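Local coordinates for conserved domain protein (Porphyromonas gingivalis, PDB 3PNN), which probably transfers a sugar from an activated nucleotide-sugar donor to an acceptor, or forms such a donor, through a Rossmann-like alpha/beta/alpha domain, at residues G49-V54 with I75-V80; K5-V10 with D112-P117; T34-S39 with T69-R74; A119-D124 with M215-F220. All blocks are in the same frame, centred on the assembly; numbering follows the deposited sequence.

Interaction 1 (G49-V54 with I75-V80); sequences GRLVFV and IPVELV
Ile-75 enters just ahead of the strand and lays its side chain across Leu-51 at about a right angle; CG1 stands anti to the backbone N (chi1 -178°), which brings CD1 to 3.5 Å from Leu-51 CD2, a tight carbon contact. Pro-76 rests its CD on the carbonyl O of Gly-49, and its own carbonyl takes the first rung of the ladder, Leu-51 N to Pro-76 O at 2.9 Å and nearly straight. Val-77 runs alongside Leu-51, pointing the same way, and its CG1 also reaches the edge of the Phe-53 ring. At Glu-78 the backbone works in both directions: Glu-78 N gives a more bent bond to Leu-51 O, and Glu-78 O accepts from Phe-53 N at 2.9 Å, almost along the C=O axis. Leu-79 sets CD2 3.8 Å from Phe-53 CB. Val-80 N donates to Phe-53 O, and Val-80 CG2 sits 3.7 Å from Val-54 CB on the opposite face, the one carrying Val-52. Helix 60-71 packs on the Leu-51, Phe-53 and Leu-79 face, Phe-63 meeting Phe-53 edge-to-face, and helix 35-46 adds Val-40 and Met-36. Two parallel neighbours joined through helix 60-71 make the beta-alpha-beta unit of a Rossmann-like sheet.

Interaction 2 (K5-V10 with D112-P117); sequences KPTLFV and DAIREP
Thr-7 holds the close-packed end of this contact with both its backbone and its side chain. Its N donates to Pro-117 O at 3.1 Å, nearly straight (168°) and in the carbonyl plane, while Pro-6 CB packs on the same oxygen. OG1, placed beside the backbone N by chi1 of -69°, gives a very short bond to Glu-116 OE2, 2.5 Å, and reaches that oxygen from above the carboxylate plane; Arg-115 N adds a weak bond to the same oxygen. Glu-116 gets there by folding back: CG sits in the crowded position between N and the carbonyl carbon, and the chain bends again at chi2 (-79°). Arg-50 NH1 also donates to Thr-7 OG1 and to Lys-5 O, and makes a long, weak ion pair with Glu-116 OE2; the nearby positive charge would be expected to favour the ionised carboxylate. Here the loop that follows helix 103-108 is tied to the start of strand 7-11 in the Rossmann-like sheet, immediately before the chain enters strand 118-122, the parallel neighbour of that strand. Deeper in, the contact is purely apolar. Ile-114 crosses Phe-9 at about a right angle and puts CD1 over one ring face, 3.8 Å from the centroid and offset toward the rim, a CH-pi contact in which Phe-9 CD2 is the nearest atom at 3.4 Å. Ile-114 CG1 meets Thr-7 CG2 more loosely, at 4.1 Å. Toward solvent the hold slackens: the side chains of the exposed residues Lys-5 and Arg-115 both set off away from the partner segment, Arg-115 NH1 curling back in a weak bond to Ile-114 O.

Interaction 3 (T34-S39 with T69-R74); sequences TIMDYS and TKYEGR
Lys-70 spans the gap between the end of helix 60-71 and the start of helix 35-46, and its chain can be followed outward from CB. CG lies anti to the carbonyl carbon, and the first atom to come near Asp-37 is CD, 3.8 Å from Asp-37 OD1; a bend at chi3 (-71°) then swings CE to 3.4 Å from the same oxygen. The tip, NZ, forms a salt bridge with Asp-37, donating to the syn lone pair of OD1 at 2.9 Å and more weakly to OD2. NZ also donates to a water that is hydrogen-bonded to Thr-34 OG1.

Tyr-71 comes at Asp-37 from another side. Its OH donates to the anti lone pair of Asp-37 OD1, at 2.6 Å, so this one oxygen is gripped by two donors; ring and carboxylate planes stand 86° apart. Both donors should stabilise the ionised form of this buried acid. Met-36, a selenomethionine, lies at the ring edge with SE 4.0 Å from Tyr-71 CE2, a Met-aromatic contact, and its CG packs against the hydroxyl. Phe-303, at the C-terminus, meets Tyr-71 edge-to-face.

Within 34-39 Asp-37 is fixed from its other oxygen: Thr-34 N donates to OD2 at 2.9 Å, and Asp-37 N returns a bond to Thr-34 OG1. Thr-34 and Asp-37 thus form a capping box at the N-terminus of helix 35-46, whose Asp-37 also binds the end of helix 60-71, the next helix of the Rossmann-like domain.

Interaction 4 (A119-D124 with M215-F220); sequences AVINAD and MNMWGF
Strands 119-122 and 217-220 run antiparallel, 161° between their directions, with Val-120 and Trp-218 as a hydrogen-bonded pair and Ala-119 opposite Gly-219 as a non-hydrogen-bonded one. Val-120 N donates to Trp-218 O at 2.9 Å from above the carbonyl plane, whereas the return bond, Trp-218 N to Val-120 O, lies in plane. Val-120 turns CG2 to the edge of the Phe-220 ring, 3.9 Å from CD2. On the other face Ile-121 and Met-217, a selenomethionine, run side by side, CG2 of the former 3.9 Å from CE of the latter, and Met-217 packs on helix 129-140 through Phe-132 and Leu-135.

At the corner formed by Asn-216 the contact turns polar. Asn-216 ND2 donates almost straight (176°) to Asn-122 OD1, 3.1 Å away and met on a lone pair, with the two amides tilted 50° apart. Asn-216 OD1 in turn accepts from Trp-218 NE1 at 2.9 Å, in the plane of the indole. Asn-122 ND2 donates a hydrogen bond to Asp-125 OD2, while a glycerol, probably from the crystallisation liquor, sits beside Asn-122, hydrogen-bonded to Asp-124. The hydrogen bonds from indole to amide to amide fix which end of each amide is oxygen, and this polar end may line a pocket, as bound glycerol often marks one.

Strands 77-81, 50-55, 7-11 and 118-122 lie in that order as parallel neighbours, with 217-220 added antiparallel; interaction 1 sits at one end of this series and interaction 4 at the other, about 14 Å apart between centres. Interaction 2 lies between them, its strand 7-11 bonded to 50-55 on one side and to 118-122 on the other. Interaction 3 joins the helices flanking strand 50-55 in sequence, packing Tyr-71 and Met-36 on Phe-53 of interaction 1 and reaching Ala-123 of interaction 4. Along the chain, interactions 1 and 3 interleave within the span of interaction 2, while interaction 4 follows. Sheet and helices thus share one Rossmann-like core.

Interaction 1 (G49-V54 with I75-V80)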
loop_
_atom_site.group_PDB
_atom_site.type_symbol
_atom_site.label_atom_id
_atom_site.label_comp_id
_atom_site.label_asym_id
_atom_site.label_seq_id
_atom_site.Cartn_x
_atom_site.Cartn_y
_atom_site.Cartn_z
ATOM N N GLY A 49 -9.307 11.383 -8.693
ATOM C CA GLY A 49 -10.632 11.483 -9.284
ATOM C C GLY A 49 -11.651 10.453 -8.841
ATOM O O GLY A 49 -12.852 10.663 -8.994
ATOM N N ARG A 50 -11.181 9.334 -8.304
ATOM C CA ARG A 50 -12.083 8.264 -7.880
ATOM C C ARG A 50 -11.346 7.302 -6.967
ATOM O O ARG A 50 -10.101 7.239 -6.984
ATOM C CB ARG A 50 -12.622 7.498 -9.099
ATOM C CG ARG A 50 -11.561 6.701 -9.843
ATOM C CD ARG A 50 -11.977 6.408 -11.283
ATOM N NE ARG A 50 -12.215 7.643 -12.020
ATOM C CZ ARG A 50 -11.261 8.479 -12.429
ATOM N NH1 ARG A 50 -9.974 8.217 -12.187
ATOM N NH2 ARG A 50 -11.597 9.586 -13.083
ATOM N N LEU A 51 -12.116 6.558 -6.175
ATOM C CA LEU A 51 -11.576 5.540 -5.296
ATOM C C LEU A 51 -12.006 4.154 -5.750
ATOM O O LEU A 51 -13.163 3.929 -6.123
ATOM C CB LEU A 51 -12.092 5.728 -3.872
ATOM C CG LEU A 51 -12.080 7.120 -3.253
ATOM C CD1 LEU A 51 -12.639 7.007 -1.814
ATOM C CD2 LEU A 51 -10.671 7.697 -3.260
ATOM N N VAL A 52 -11.073 3.217 -5.693
ATOM C CA VAL A 52 -11.406 1.809 -5.836
ATOM C C VAL A 52 -10.888 1.070 -4.598
ATOM O O VAL A 52 -9.720 1.237 -4.217
ATOM C CB VAL A 52 -10.775 1.204 -7.119
ATOM C CG1 VAL A 52 -11.010 -0.315 -7.179
ATOM C CG2 VAL A 52 -11.340 1.895 -8.363
ATOM N N PHE A 53 -11.757 0.279 -3.963
ATOM C CA PHE A 53 -11.359 -0.551 -2.829
ATOM C C PHE A 53 -11.384 -2.002 -3.249
ATOM O O PHE A 53 -12.390 -2.469 -3.784
ATOM C CB PHE A 53 -12.338 -0.389 -1.651
ATOM C CG PHE A 53 -12.387 1.016 -1.097
ATOM C CD1 PHE A 53 -11.494 1.409 -0.104
ATOM C CD2 PHE A 53 -13.310 1.934 -1.582
ATOM C CE1 PHE A 53 -11.530 2.711 0.417
ATOM C CE2 PHE A 53 -13.355 3.245 -1.076
ATOM C CZ PHE A 53 -12.464 3.629 -0.076
ATOM N N VAL A 54 -10.296 -2.727 -3.003
ATOM C CA VAL A 54 -10.396 -4.184 -3.088
ATOM C C VAL A 54 -10.722 -4.722 -1.690
ATOM O O VAL A 54 -10.005 -4.444 -0.729
ATOM C CB VAL A 54 -9.125 -4.849 -3.664
ATOM C CG1 VAL A 54 -7.879 -4.426 -2.889
ATOM C CG2 VAL A 54 -9.293 -6.378 -3.698
ATOM N N ILE A 75 -16.868 11.611 -3.564
ATOM C CA ILE A 75 -15.954 11.167 -4.606
ATOM C C ILE A 75 -16.506 9.831 -5.114
ATOM O O ILE A 75 -17.100 9.080 -4.335
ATOM C CB ILE A 75 -14.515 10.975 -4.050
ATOM C CG1 ILE A 75 -13.558 10.548 -5.169
ATOM C CG2 ILE A 75 -14.487 9.943 -2.918
ATOM C CD1 ILE A 75 -12.115 10.473 -4.745
ATOM N N PRO A 76 -16.352 9.548 -6.418
ATOM C CA PRO A 76 -16.820 8.253 -6.933
ATOM C C PRO A 76 -16.107 7.101 -6.240
ATOM O O PRO A 76 -14.900 7.189 -5.972
ATOM C CB PRO A 76 -16.434 8.303 -8.413
ATOM C CG PRO A 76 -16.380 9.773 -8.744
ATOM C CD PRO A 76 -15.816 10.406 -7.493
ATOM N N VAL A 77 -16.842 6.036 -5.936
ATOM C CA VAL A 77 -16.248 4.877 -5.264
ATOM C C VAL A 77 -16.683 3.592 -5.941
ATOM O O VAL A 77 -17.794 3.496 -6.421
ATOM C CB VAL A 77 -16.631 4.795 -3.778
ATOM C CG1 VAL A 77 -16.174 6.046 -3.032
ATOM C CG2 VAL A 77 -18.133 4.601 -3.610
ATOM N N GLU A 78 -15.796 2.604 -5.976
ATOM C CA GLU A 78 -16.129 1.310 -6.565
ATOM C C GLU A 78 -15.475 0.205 -5.740
ATOM O O GLU A 78 -14.356 0.383 -5.232
ATOM C CB GLU A 78 -15.662 1.232 -8.028
ATOM C CG GLU A 78 -15.741 -0.190 -8.594
ATOM C CD GLU A 78 -15.786 -0.264 -10.118
ATOM O OE1 GLU A 78 -15.445 0.729 -10.800
ATOM O OE2 GLU A 78 -16.169 -1.338 -10.634
ATOM N N LEU A 79 -16.178 -0.920 -5.606
ATOM C CA LEU A 79 -15.632 -2.110 -4.948
ATOM C C LEU A 79 -15.223 -3.183 -5.957
ATOM O O LEU A 79 -15.940 -3.447 -6.923
ATOM C CB LEU A 79 -16.659 -2.723 -3.994
ATOM C CG LEU A 79 -17.176 -1.820 -2.883
ATOM C CD1 LEU A 79 -18.202 -2.578 -2.021
ATOM C CD2 LEU A 79 -16.021 -1.310 -2.040
ATOM N N VAL A 80 -14.051 -3.777 -5.738
ATOM C CA VAL A 80 -13.663 -5.011 -6.415
ATOM C C VAL A 80 -13.351 -6.051 -5.353
ATOM O O VAL A 80 -13.161 -5.711 -4.185
ATOM C CB VAL A 80 -12.476 -4.835 -7.404
ATOM C CG1 VAL A 80 -12.845 -3.824 -8.486
ATOM C CG2 VAL A 80 -11.169 -4.417 -6.682
#

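Interaction 2 (K5-V10 with D112-P117)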
loop_
_atom_site.group_PDB
_atom_site.type_symbol
_atom_site.label_atom_id
_atom_site.label_comp_id
_atom_site.label_asym_id
_atom_site.label_seq_id
_atom_site.Cartn_x
_atom_site.Cartn_y
_atom_site.Cartn_z
ATOM N N LYS A 5 -8.028 12.604 -14.144
ATOM C CA LYS A 5 -7.679 12.596 -12.734
ATOM C C LYS A 5 -7.336 11.153 -12.380
ATOM O O LYS A 5 -8.025 10.225 -12.811
ATOM C CB LYS A 5 -8.847 13.070 -11.875
ATOM C CG LYS A 5 -9.230 14.542 -12.075
ATOM C CD LYS A 5 -10.508 14.876 -11.310
ATOM C CE LYS A 5 -10.723 16.384 -11.174
ATOM N NZ LYS A 5 -10.153 16.915 -9.899
ATOM N N PRO A 6 -6.269 10.956 -11.601
ATOM C CA PRO A 6 -5.835 9.584 -11.309
ATOM C C PRO A 6 -6.731 8.890 -10.292
ATOM O O PRO A 6 -7.480 9.525 -9.541
ATOM C CB PRO A 6 -4.415 9.775 -10.756
ATOM C CG PRO A 6 -4.450 11.150 -10.130
ATOM C CD PRO A 6 -5.480 11.968 -10.878
ATOM N N THR A 7 -6.650 7.563 -10.275
ATOM C CA THR A 7 -7.459 6.743 -9.398
ATOM C C THR A 7 -6.675 6.379 -8.137
ATOM O O THR A 7 -5.474 6.106 -8.209
ATOM C CB THR A 7 -7.859 5.457 -10.157
ATOM O OG1 THR A 7 -8.775 5.807 -11.206
ATOM C CG2 THR A 7 -8.503 4.403 -9.223
ATOM N N LEU A 8 -7.337 6.388 -6.984
ATOM C CA LEU A 8 -6.733 5.856 -5.758
ATOM C C LEU A 8 -7.253 4.431 -5.498
ATOM O O LEU A 8 -8.446 4.223 -5.310
ATOM C CB LEU A 8 -7.039 6.760 -4.552
ATOM C CG LEU A 8 -6.438 6.261 -3.226
ATOM C CD1 LEU A 8 -4.915 6.339 -3.277
ATOM C CD2 LEU A 8 -6.950 7.099 -2.074
ATOM N N PHE A 9 -6.347 3.461 -5.480
ATOM C CA PHE A 9 -6.710 2.051 -5.339
ATOM C C PHE A 9 -6.269 1.682 -3.937
ATOM O O PHE A 9 -5.072 1.697 -3.630
ATOM C CB PHE A 9 -5.960 1.231 -6.402
ATOM C CG PHE A 9 -6.390 -0.220 -6.512
ATOM C CD1 PHE A 9 -7.438 -0.730 -5.765
ATOM C CD2 PHE A 9 -5.735 -1.073 -7.403
ATOM C CE1 PHE A 9 -7.833 -2.069 -5.889
ATOM C CE2 PHE A 9 -6.128 -2.402 -7.529
ATOM C CZ PHE A 9 -7.182 -2.897 -6.761
ATOM N N VAL A 10 -7.237 1.391 -3.073
ATOM C CA VAL A 10 -6.948 1.106 -1.676
ATOM C C VAL A 10 -6.977 -0.397 -1.382
ATOM O O VAL A 10 -7.985 -1.086 -1.636
ATOM C CB VAL A 10 -7.944 1.839 -0.733
ATOM C CG1 VAL A 10 -7.643 1.498 0.725
ATOM C CG2 VAL A 10 -7.895 3.364 -0.963
ATOM N N ASP A 112 -10.010 -4.582 -14.416
ATOM C CA ASP A 112 -11.074 -4.138 -15.326
ATOM C C ASP A 112 -11.645 -2.765 -14.952
ATOM O O ASP A 112 -12.125 -2.025 -15.819
ATOM C CB ASP A 112 -12.190 -5.187 -15.406
ATOM C CG ASP A 112 -11.724 -6.486 -16.059
ATOM O OD1 ASP A 112 -10.933 -6.426 -17.024
ATOM O OD2 ASP A 112 -12.146 -7.566 -15.602
ATOM N N ALA A 113 -11.566 -2.414 -13.672
ATOM C CA ALA A 113 -12.142 -1.169 -13.178
ATOM C C ALA A 113 -11.215 0.029 -13.385
ATOM O O ALA A 113 -11.679 1.150 -13.469
ATOM C CB ALA A 113 -12.493 -1.287 -11.703
ATOM N N ILE A 114 -9.909 -0.206 -13.452
ATOM C CA ILE A 114 -8.966 0.908 -13.469
ATOM C C ILE A 114 -8.317 1.001 -14.847
ATOM O O ILE A 114 -7.599 0.100 -15.262
ATOM C CB ILE A 114 -7.911 0.731 -12.371
ATOM C CG1 ILE A 114 -8.616 0.725 -11.006
ATOM C CG2 ILE A 114 -6.845 1.831 -12.471
ATOM C CD1 ILE A 114 -7.742 0.346 -9.818
ATOM N N ARG A 115 -8.584 2.089 -15.560
ATOM C CA ARG A 115 -8.067 2.236 -16.923
ATOM C C ARG A 115 -7.339 3.565 -17.092
ATOM O O ARG A 115 -7.351 4.159 -18.166
ATOM C CB ARG A 115 -9.194 2.115 -17.962
ATOM C CG ARG A 115 -10.062 0.847 -17.857
ATOM C CD ARG A 115 -9.242 -0.435 -17.596
ATOM N NE ARG A 115 -8.300 -0.789 -18.663
ATOM C CZ ARG A 115 -7.229 -1.567 -18.490
ATOM N NH1 ARG A 115 -6.947 -2.067 -17.289
ATOM N NH2 ARG A 115 -6.425 -1.840 -19.515
ATOM N N GLU A 116 -6.694 4.023 -16.023
ATOM C CA GLU A 116 -5.955 5.270 -16.048
ATOM C C GLU A 116 -4.825 5.112 -15.038
ATOM O O GLU A 116 -4.806 4.121 -14.301
ATOM C CB GLU A 116 -6.871 6.431 -15.663
ATOM C CG GLU A 116 -7.593 6.261 -14.314
ATOM C CD GLU A 116 -8.814 5.346 -14.390
ATOM O OE1 GLU A 116 -9.508 5.359 -15.429
ATOM O OE2 GLU A 116 -9.088 4.610 -13.415
ATOM N N PRO A 117 -3.877 6.062 -15.005
ATOM C CA PRO A 117 -2.823 5.980 -13.978
ATOM C C PRO A 117 -3.445 5.922 -12.577
ATOM O O PRO A 117 -4.463 6.572 -12.302
ATOM C CB PRO A 117 -2.039 7.287 -14.172
ATOM C CG PRO A 117 -2.229 7.612 -15.644
ATOM C CD PRO A 117 -3.649 7.165 -15.956
#

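Interaction 3 (T34-S39 with T69-R74)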
loop_
_atom_site.group_PDB
_atom_site.type_symbol
_atom_site.label_atom_id
_atom_site.label_comp_id
_atom_site.label_asym_id
_atom_site.label_seq_id
_atom_site.Cartn_x
_atom_site.Cartn_y
_atom_site.Cartn_z
ATOM N N THR A 34 -11.117 7.533 10.986
ATOM C CA THR A 34 -10.136 6.458 10.881
ATOM C C THR A 34 -8.914 6.887 10.069
ATOM O O THR A 34 -8.944 7.895 9.373
ATOM C CB THR A 34 -10.737 5.245 10.158
ATOM O OG1 THR A 34 -11.017 5.605 8.797
ATOM C CG2 THR A 34 -12.050 4.811 10.847
ATOM N N ILE A 35 -7.846 6.102 10.133
ATOM C CA ILE A 35 -6.674 6.394 9.308
ATOM C C ILE A 35 -7.047 6.429 7.828
ATOM O O ILE A 35 -6.606 7.316 7.090
ATOM C CB ILE A 35 -5.551 5.386 9.557
ATOM C CG1 ILE A 35 -4.905 5.687 10.913
ATOM C CG2 ILE A 35 -4.501 5.470 8.440
ATOM C CD1 ILE A 35 -3.913 4.662 11.351
HETATM N N MSE A 36 -7.872 5.476 7.398
HETATM C CA MSE A 36 -8.334 5.451 6.014
HETATM C C MSE A 36 -8.994 6.772 5.620
HETATM O O MSE A 36 -8.793 7.273 4.507
HETATM C CB MSE A 36 -9.304 4.285 5.774
HETATM C CG MSE A 36 -9.933 4.331 4.387
HETATM SE SE MSE A 36 -11.408 3.072 4.246
HETATM C CE MSE A 36 -10.358 1.476 4.545
ATOM N N ASP A 37 -9.781 7.330 6.534
ATOM C CA ASP A 37 -10.431 8.622 6.315
ATOM C C ASP A 37 -9.431 9.739 6.012
ATOM O O ASP A 37 -9.676 10.564 5.128
ATOM C CB ASP A 37 -11.265 9.042 7.536
ATOM C CG ASP A 37 -12.528 8.192 7.725
ATOM O OD1 ASP A 37 -12.993 7.549 6.754
ATOM O OD2 ASP A 37 -13.043 8.177 8.862
ATOM N N TYR A 38 -8.335 9.801 6.767
ATOM C CA TYR A 38 -7.287 10.800 6.468
ATOM C C TYR A 38 -6.722 10.600 5.058
ATOM O O TYR A 38 -6.507 11.574 4.337
ATOM C CB TYR A 38 -6.174 10.781 7.531
ATOM C CG TYR A 38 -6.693 11.358 8.823
ATOM C CD1 TYR A 38 -6.607 12.730 9.078
ATOM C CD2 TYR A 38 -7.339 10.548 9.758
ATOM C CE1 TYR A 38 -7.127 13.276 10.245
ATOM C CE2 TYR A 38 -7.858 11.091 10.941
ATOM C CZ TYR A 38 -7.755 12.447 11.171
ATOM O OH TYR A 38 -8.283 12.997 12.330
ATOM N N SER A 39 -6.524 9.349 4.650
ATOM C CA SER A 39 -6.012 9.083 3.291
ATOM C C SER A 39 -6.974 9.578 2.225
ATOM O O SER A 39 -6.558 10.216 1.256
ATOM C CB SER A 39 -5.759 7.591 3.079
ATOM O OG SER A 39 -4.641 7.175 3.844
ATOM N N THR A 69 -20.532 4.604 2.956
ATOM C CA THR A 69 -21.480 5.670 3.256
ATOM C C THR A 69 -20.746 6.955 3.640
ATOM O O THR A 69 -21.290 8.054 3.516
ATOM C CB THR A 69 -22.402 5.293 4.419
ATOM O OG1 THR A 69 -21.603 4.819 5.514
ATOM C CG2 THR A 69 -23.384 4.210 3.996
ATOM N N LYS A 70 -19.512 6.822 4.114
ATOM C CA LYS A 70 -18.738 8.009 4.493
ATOM C C LYS A 70 -18.292 8.811 3.268
ATOM O O LYS A 70 -18.157 10.038 3.338
ATOM C CB LYS A 70 -17.519 7.622 5.344
ATOM C CG LYS A 70 -17.866 7.158 6.766
ATOM C CD LYS A 70 -16.620 6.977 7.656
ATOM C CE LYS A 70 -15.800 5.758 7.247
ATOM N NZ LYS A 70 -14.598 5.542 8.130
ATOM N N TYR A 71 -18.061 8.119 2.154
ATOM C CA TYR A 71 -17.448 8.749 0.976
ATOM C C TYR A 71 -18.409 8.989 -0.184
ATOM O O TYR A 71 -18.133 9.809 -1.049
ATOM C CB TYR A 71 -16.249 7.928 0.474
ATOM C CG TYR A 71 -15.308 7.470 1.566
ATOM C CD1 TYR A 71 -14.919 8.337 2.579
ATOM C CD2 TYR A 71 -14.793 6.173 1.572
ATOM C CE1 TYR A 71 -14.055 7.924 3.585
ATOM C CE2 TYR A 71 -13.926 5.749 2.572
ATOM C CZ TYR A 71 -13.557 6.631 3.572
ATOM O OH TYR A 71 -12.718 6.215 4.581
ATOM N N GLU A 72 -19.531 8.275 -0.213
ATOM C CA GLU A 72 -20.434 8.383 -1.357
ATOM C C GLU A 72 -20.870 9.831 -1.559
ATOM O O GLU A 72 -21.193 10.548 -0.604
ATOM C CB GLU A 72 -21.660 7.482 -1.195
ATOM C CG GLU A 72 -22.547 7.427 -2.441
ATOM C CD GLU A 72 -23.838 6.656 -2.217
ATOM O OE1 GLU A 72 -23.877 5.457 -2.577
ATOM O OE2 GLU A 72 -24.806 7.251 -1.686
ATOM N N GLY A 73 -20.881 10.273 -2.808
ATOM C CA GLY A 73 -21.249 11.650 -3.074
ATOM C C GLY A 73 -20.111 12.640 -2.885
ATOM O O GLY A 73 -20.181 13.741 -3.420
ATOM N N ARG A 74 -19.068 12.267 -2.137
ATOM C CA ARG A 74 -17.895 13.138 -1.995
ATOM C C ARG A 74 -16.913 12.867 -3.136
ATOM O O ARG A 74 -16.196 13.757 -3.593
ATOM C CB ARG A 74 -17.171 12.877 -0.669
ATOM C CG ARG A 74 -18.024 13.029 0.589
ATOM C CD ARG A 74 -18.113 14.476 1.035
ATOM N NE ARG A 74 -18.652 14.587 2.389
ATOM C CZ ARG A 74 -17.932 14.906 3.462
ATOM N NH1 ARG A 74 -18.514 14.980 4.653
ATOM N NH2 ARG A 74 -16.632 15.160 3.341
HETATM O O HOH W 1 -12.551 3.630 7.413
#

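Interaction 4 (A119-D124 with M215-F220)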
loop_
_atom_site.group_PDB
_atom_site.type_symbol
_atom_site.label_atom_id
_atom_site.label_comp_id
_atom_site.label_asym_id
_atom_site.label_seq_id
_atom_site.Cartn_x
_atom_site.Cartn_y
_atom_site.Cartn_z
ATOM N N ALA A 119 -2.779 5.161 -8.081
ATOM C CA ALA A 119 -1.993 4.909 -6.874
ATOM C C ALA A 119 -2.474 3.647 -6.188
ATOM O O ALA A 119 -3.652 3.324 -6.249
ATOM C CB ALA A 119 -2.121 6.084 -5.904
ATOM N N VAL A 120 -1.552 2.939 -5.542
ATOM C CA VAL A 120 -1.896 1.838 -4.656
ATOM C C VAL A 120 -1.409 2.217 -3.269
ATOM O O VAL A 120 -0.254 2.652 -3.110
ATOM C CB VAL A 120 -1.217 0.542 -5.095
ATOM C CG1 VAL A 120 -1.473 -0.576 -4.050
ATOM C CG2 VAL A 120 -1.713 0.131 -6.497
ATOM N N ILE A 121 -2.289 2.111 -2.278
ATOM C CA ILE A 121 -1.907 2.376 -0.893
ATOM C C ILE A 121 -2.542 1.377 0.060
ATOM O O ILE A 121 -3.534 0.717 -0.284
ATOM C CB ILE A 121 -2.334 3.806 -0.410
ATOM C CG1 ILE A 121 -3.863 3.947 -0.355
ATOM C CG2 ILE A 121 -1.701 4.895 -1.276
ATOM C CD1 ILE A 121 -4.350 5.162 0.487
ATOM N N ASN A 122 -1.971 1.267 1.261
ATOM C CA ASN A 122 -2.561 0.437 2.306
ATOM C C ASN A 122 -3.750 1.154 2.927
ATOM O O ASN A 122 -3.863 2.389 2.840
ATOM C CB ASN A 122 -1.546 0.124 3.408
ATOM C CG ASN A 122 -0.447 -0.818 2.956
ATOM O OD1 ASN A 122 -0.629 -1.627 2.036
ATOM N ND2 ASN A 122 0.705 -0.732 3.620
ATOM N N ALA A 123 -4.612 0.386 3.586
ATOM C CA ALA A 123 -5.854 0.916 4.149
ATOM C C ALA A 123 -5.707 1.482 5.563
ATOM O O ALA A 123 -6.588 2.187 6.042
ATOM C CB ALA A 123 -6.944 -0.169 4.133
ATOM N N ASP A 124 -4.603 1.178 6.235
ATOM C CA ASP A 124 -4.494 1.531 7.649
ATOM C C ASP A 124 -3.133 2.154 7.975
ATOM O O ASP A 124 -2.659 2.069 9.106
ATOM C CB ASP A 124 -4.745 0.283 8.508
ATOM C CG ASP A 124 -5.263 0.612 9.902
ATOM O OD1 ASP A 124 -5.854 1.703 10.112
ATOM O OD2 ASP A 124 -5.089 -0.245 10.794
HETATM N N MSE A 215 6.674 2.130 1.710
HETATM C CA MSE A 215 5.580 1.915 2.670
HETATM C C MSE A 215 4.328 1.491 1.902
HETATM O O MSE A 215 3.190 1.682 2.363
HETATM C CB MSE A 215 5.304 3.174 3.518
HETATM C CG MSE A 215 6.521 3.637 4.335
HETATM SE SE MSE A 215 7.185 2.247 5.551
HETATM C CE MSE A 215 5.683 2.164 6.761
ATOM N N ASN A 216 4.559 0.896 0.737
ATOM C CA ASN A 216 3.490 0.403 -0.139
ATOM C C ASN A 216 2.603 1.518 -0.702
ATOM O O ASN A 216 1.396 1.335 -0.858
ATOM C CB ASN A 216 2.633 -0.655 0.564
ATOM C CG ASN A 216 2.522 -1.950 -0.235
ATOM O OD1 ASN A 216 3.399 -2.280 -1.042
ATOM N ND2 ASN A 216 1.445 -2.707 0.008
HETATM N N MSE A 217 3.202 2.672 -0.995
HETATM C CA MSE A 217 2.515 3.726 -1.744
HETATM C C MSE A 217 3.135 3.795 -3.138
HETATM O O MSE A 217 4.243 4.306 -3.298
HETATM C CB MSE A 217 2.649 5.081 -1.026
HETATM C CG MSE A 217 2.016 6.269 -1.775
HETATM SE SE MSE A 217 1.961 7.883 -0.614
HETATM C CE MSE A 217 0.062 8.277 -0.736
ATOM N N TRP A 218 2.424 3.277 -4.143
ATOM C CA TRP A 218 2.974 3.146 -5.501
ATOM C C TRP A 218 2.132 3.928 -6.487
ATOM O O TRP A 218 0.958 4.204 -6.222
ATOM C CB TRP A 218 2.887 1.686 -5.934
ATOM C CG TRP A 218 3.610 0.739 -5.062
ATOM C CD1 TRP A 218 3.103 0.012 -4.022
ATOM C CD2 TRP A 218 4.986 0.389 -5.173
ATOM N NE1 TRP A 218 4.096 -0.772 -3.475
ATOM C CE2 TRP A 218 5.262 -0.550 -4.163
ATOM C CE3 TRP A 218 6.021 0.790 -6.031
ATOM C CZ2 TRP A 218 6.536 -1.101 -3.980
ATOM C CZ3 TRP A 218 7.289 0.230 -5.858
ATOM C CH2 TRP A 218 7.531 -0.697 -4.835
ATOM N N GLY A 219 2.711 4.240 -7.642
ATOM C CA GLY A 219 1.966 4.797 -8.766
ATOM C C GLY A 219 2.218 3.955 -10.011
ATOM O O GLY A 219 3.373 3.748 -10.392
ATOM N N PHE A 220 1.149 3.470 -10.639
ATOM C CA PHE A 220 1.265 2.571 -11.797
ATOM C C PHE A 220 0.408 3.052 -12.963
ATOM O O PHE A 220 -0.435 3.945 -12.808
ATOM C CB PHE A 220 0.814 1.145 -11.436
ATOM C CG PHE A 220 1.662 0.452 -10.377
ATOM C CD1 PHE A 220 3.014 0.204 -10.587
ATOM C CD2 PHE A 220 1.081 0.013 -9.191
ATOM C CE1 PHE A 220 3.778 -0.449 -9.621
ATOM C CE2 PHE A 220 1.834 -0.640 -8.223
ATOM C CZ PHE A 220 3.187 -0.881 -8.446
#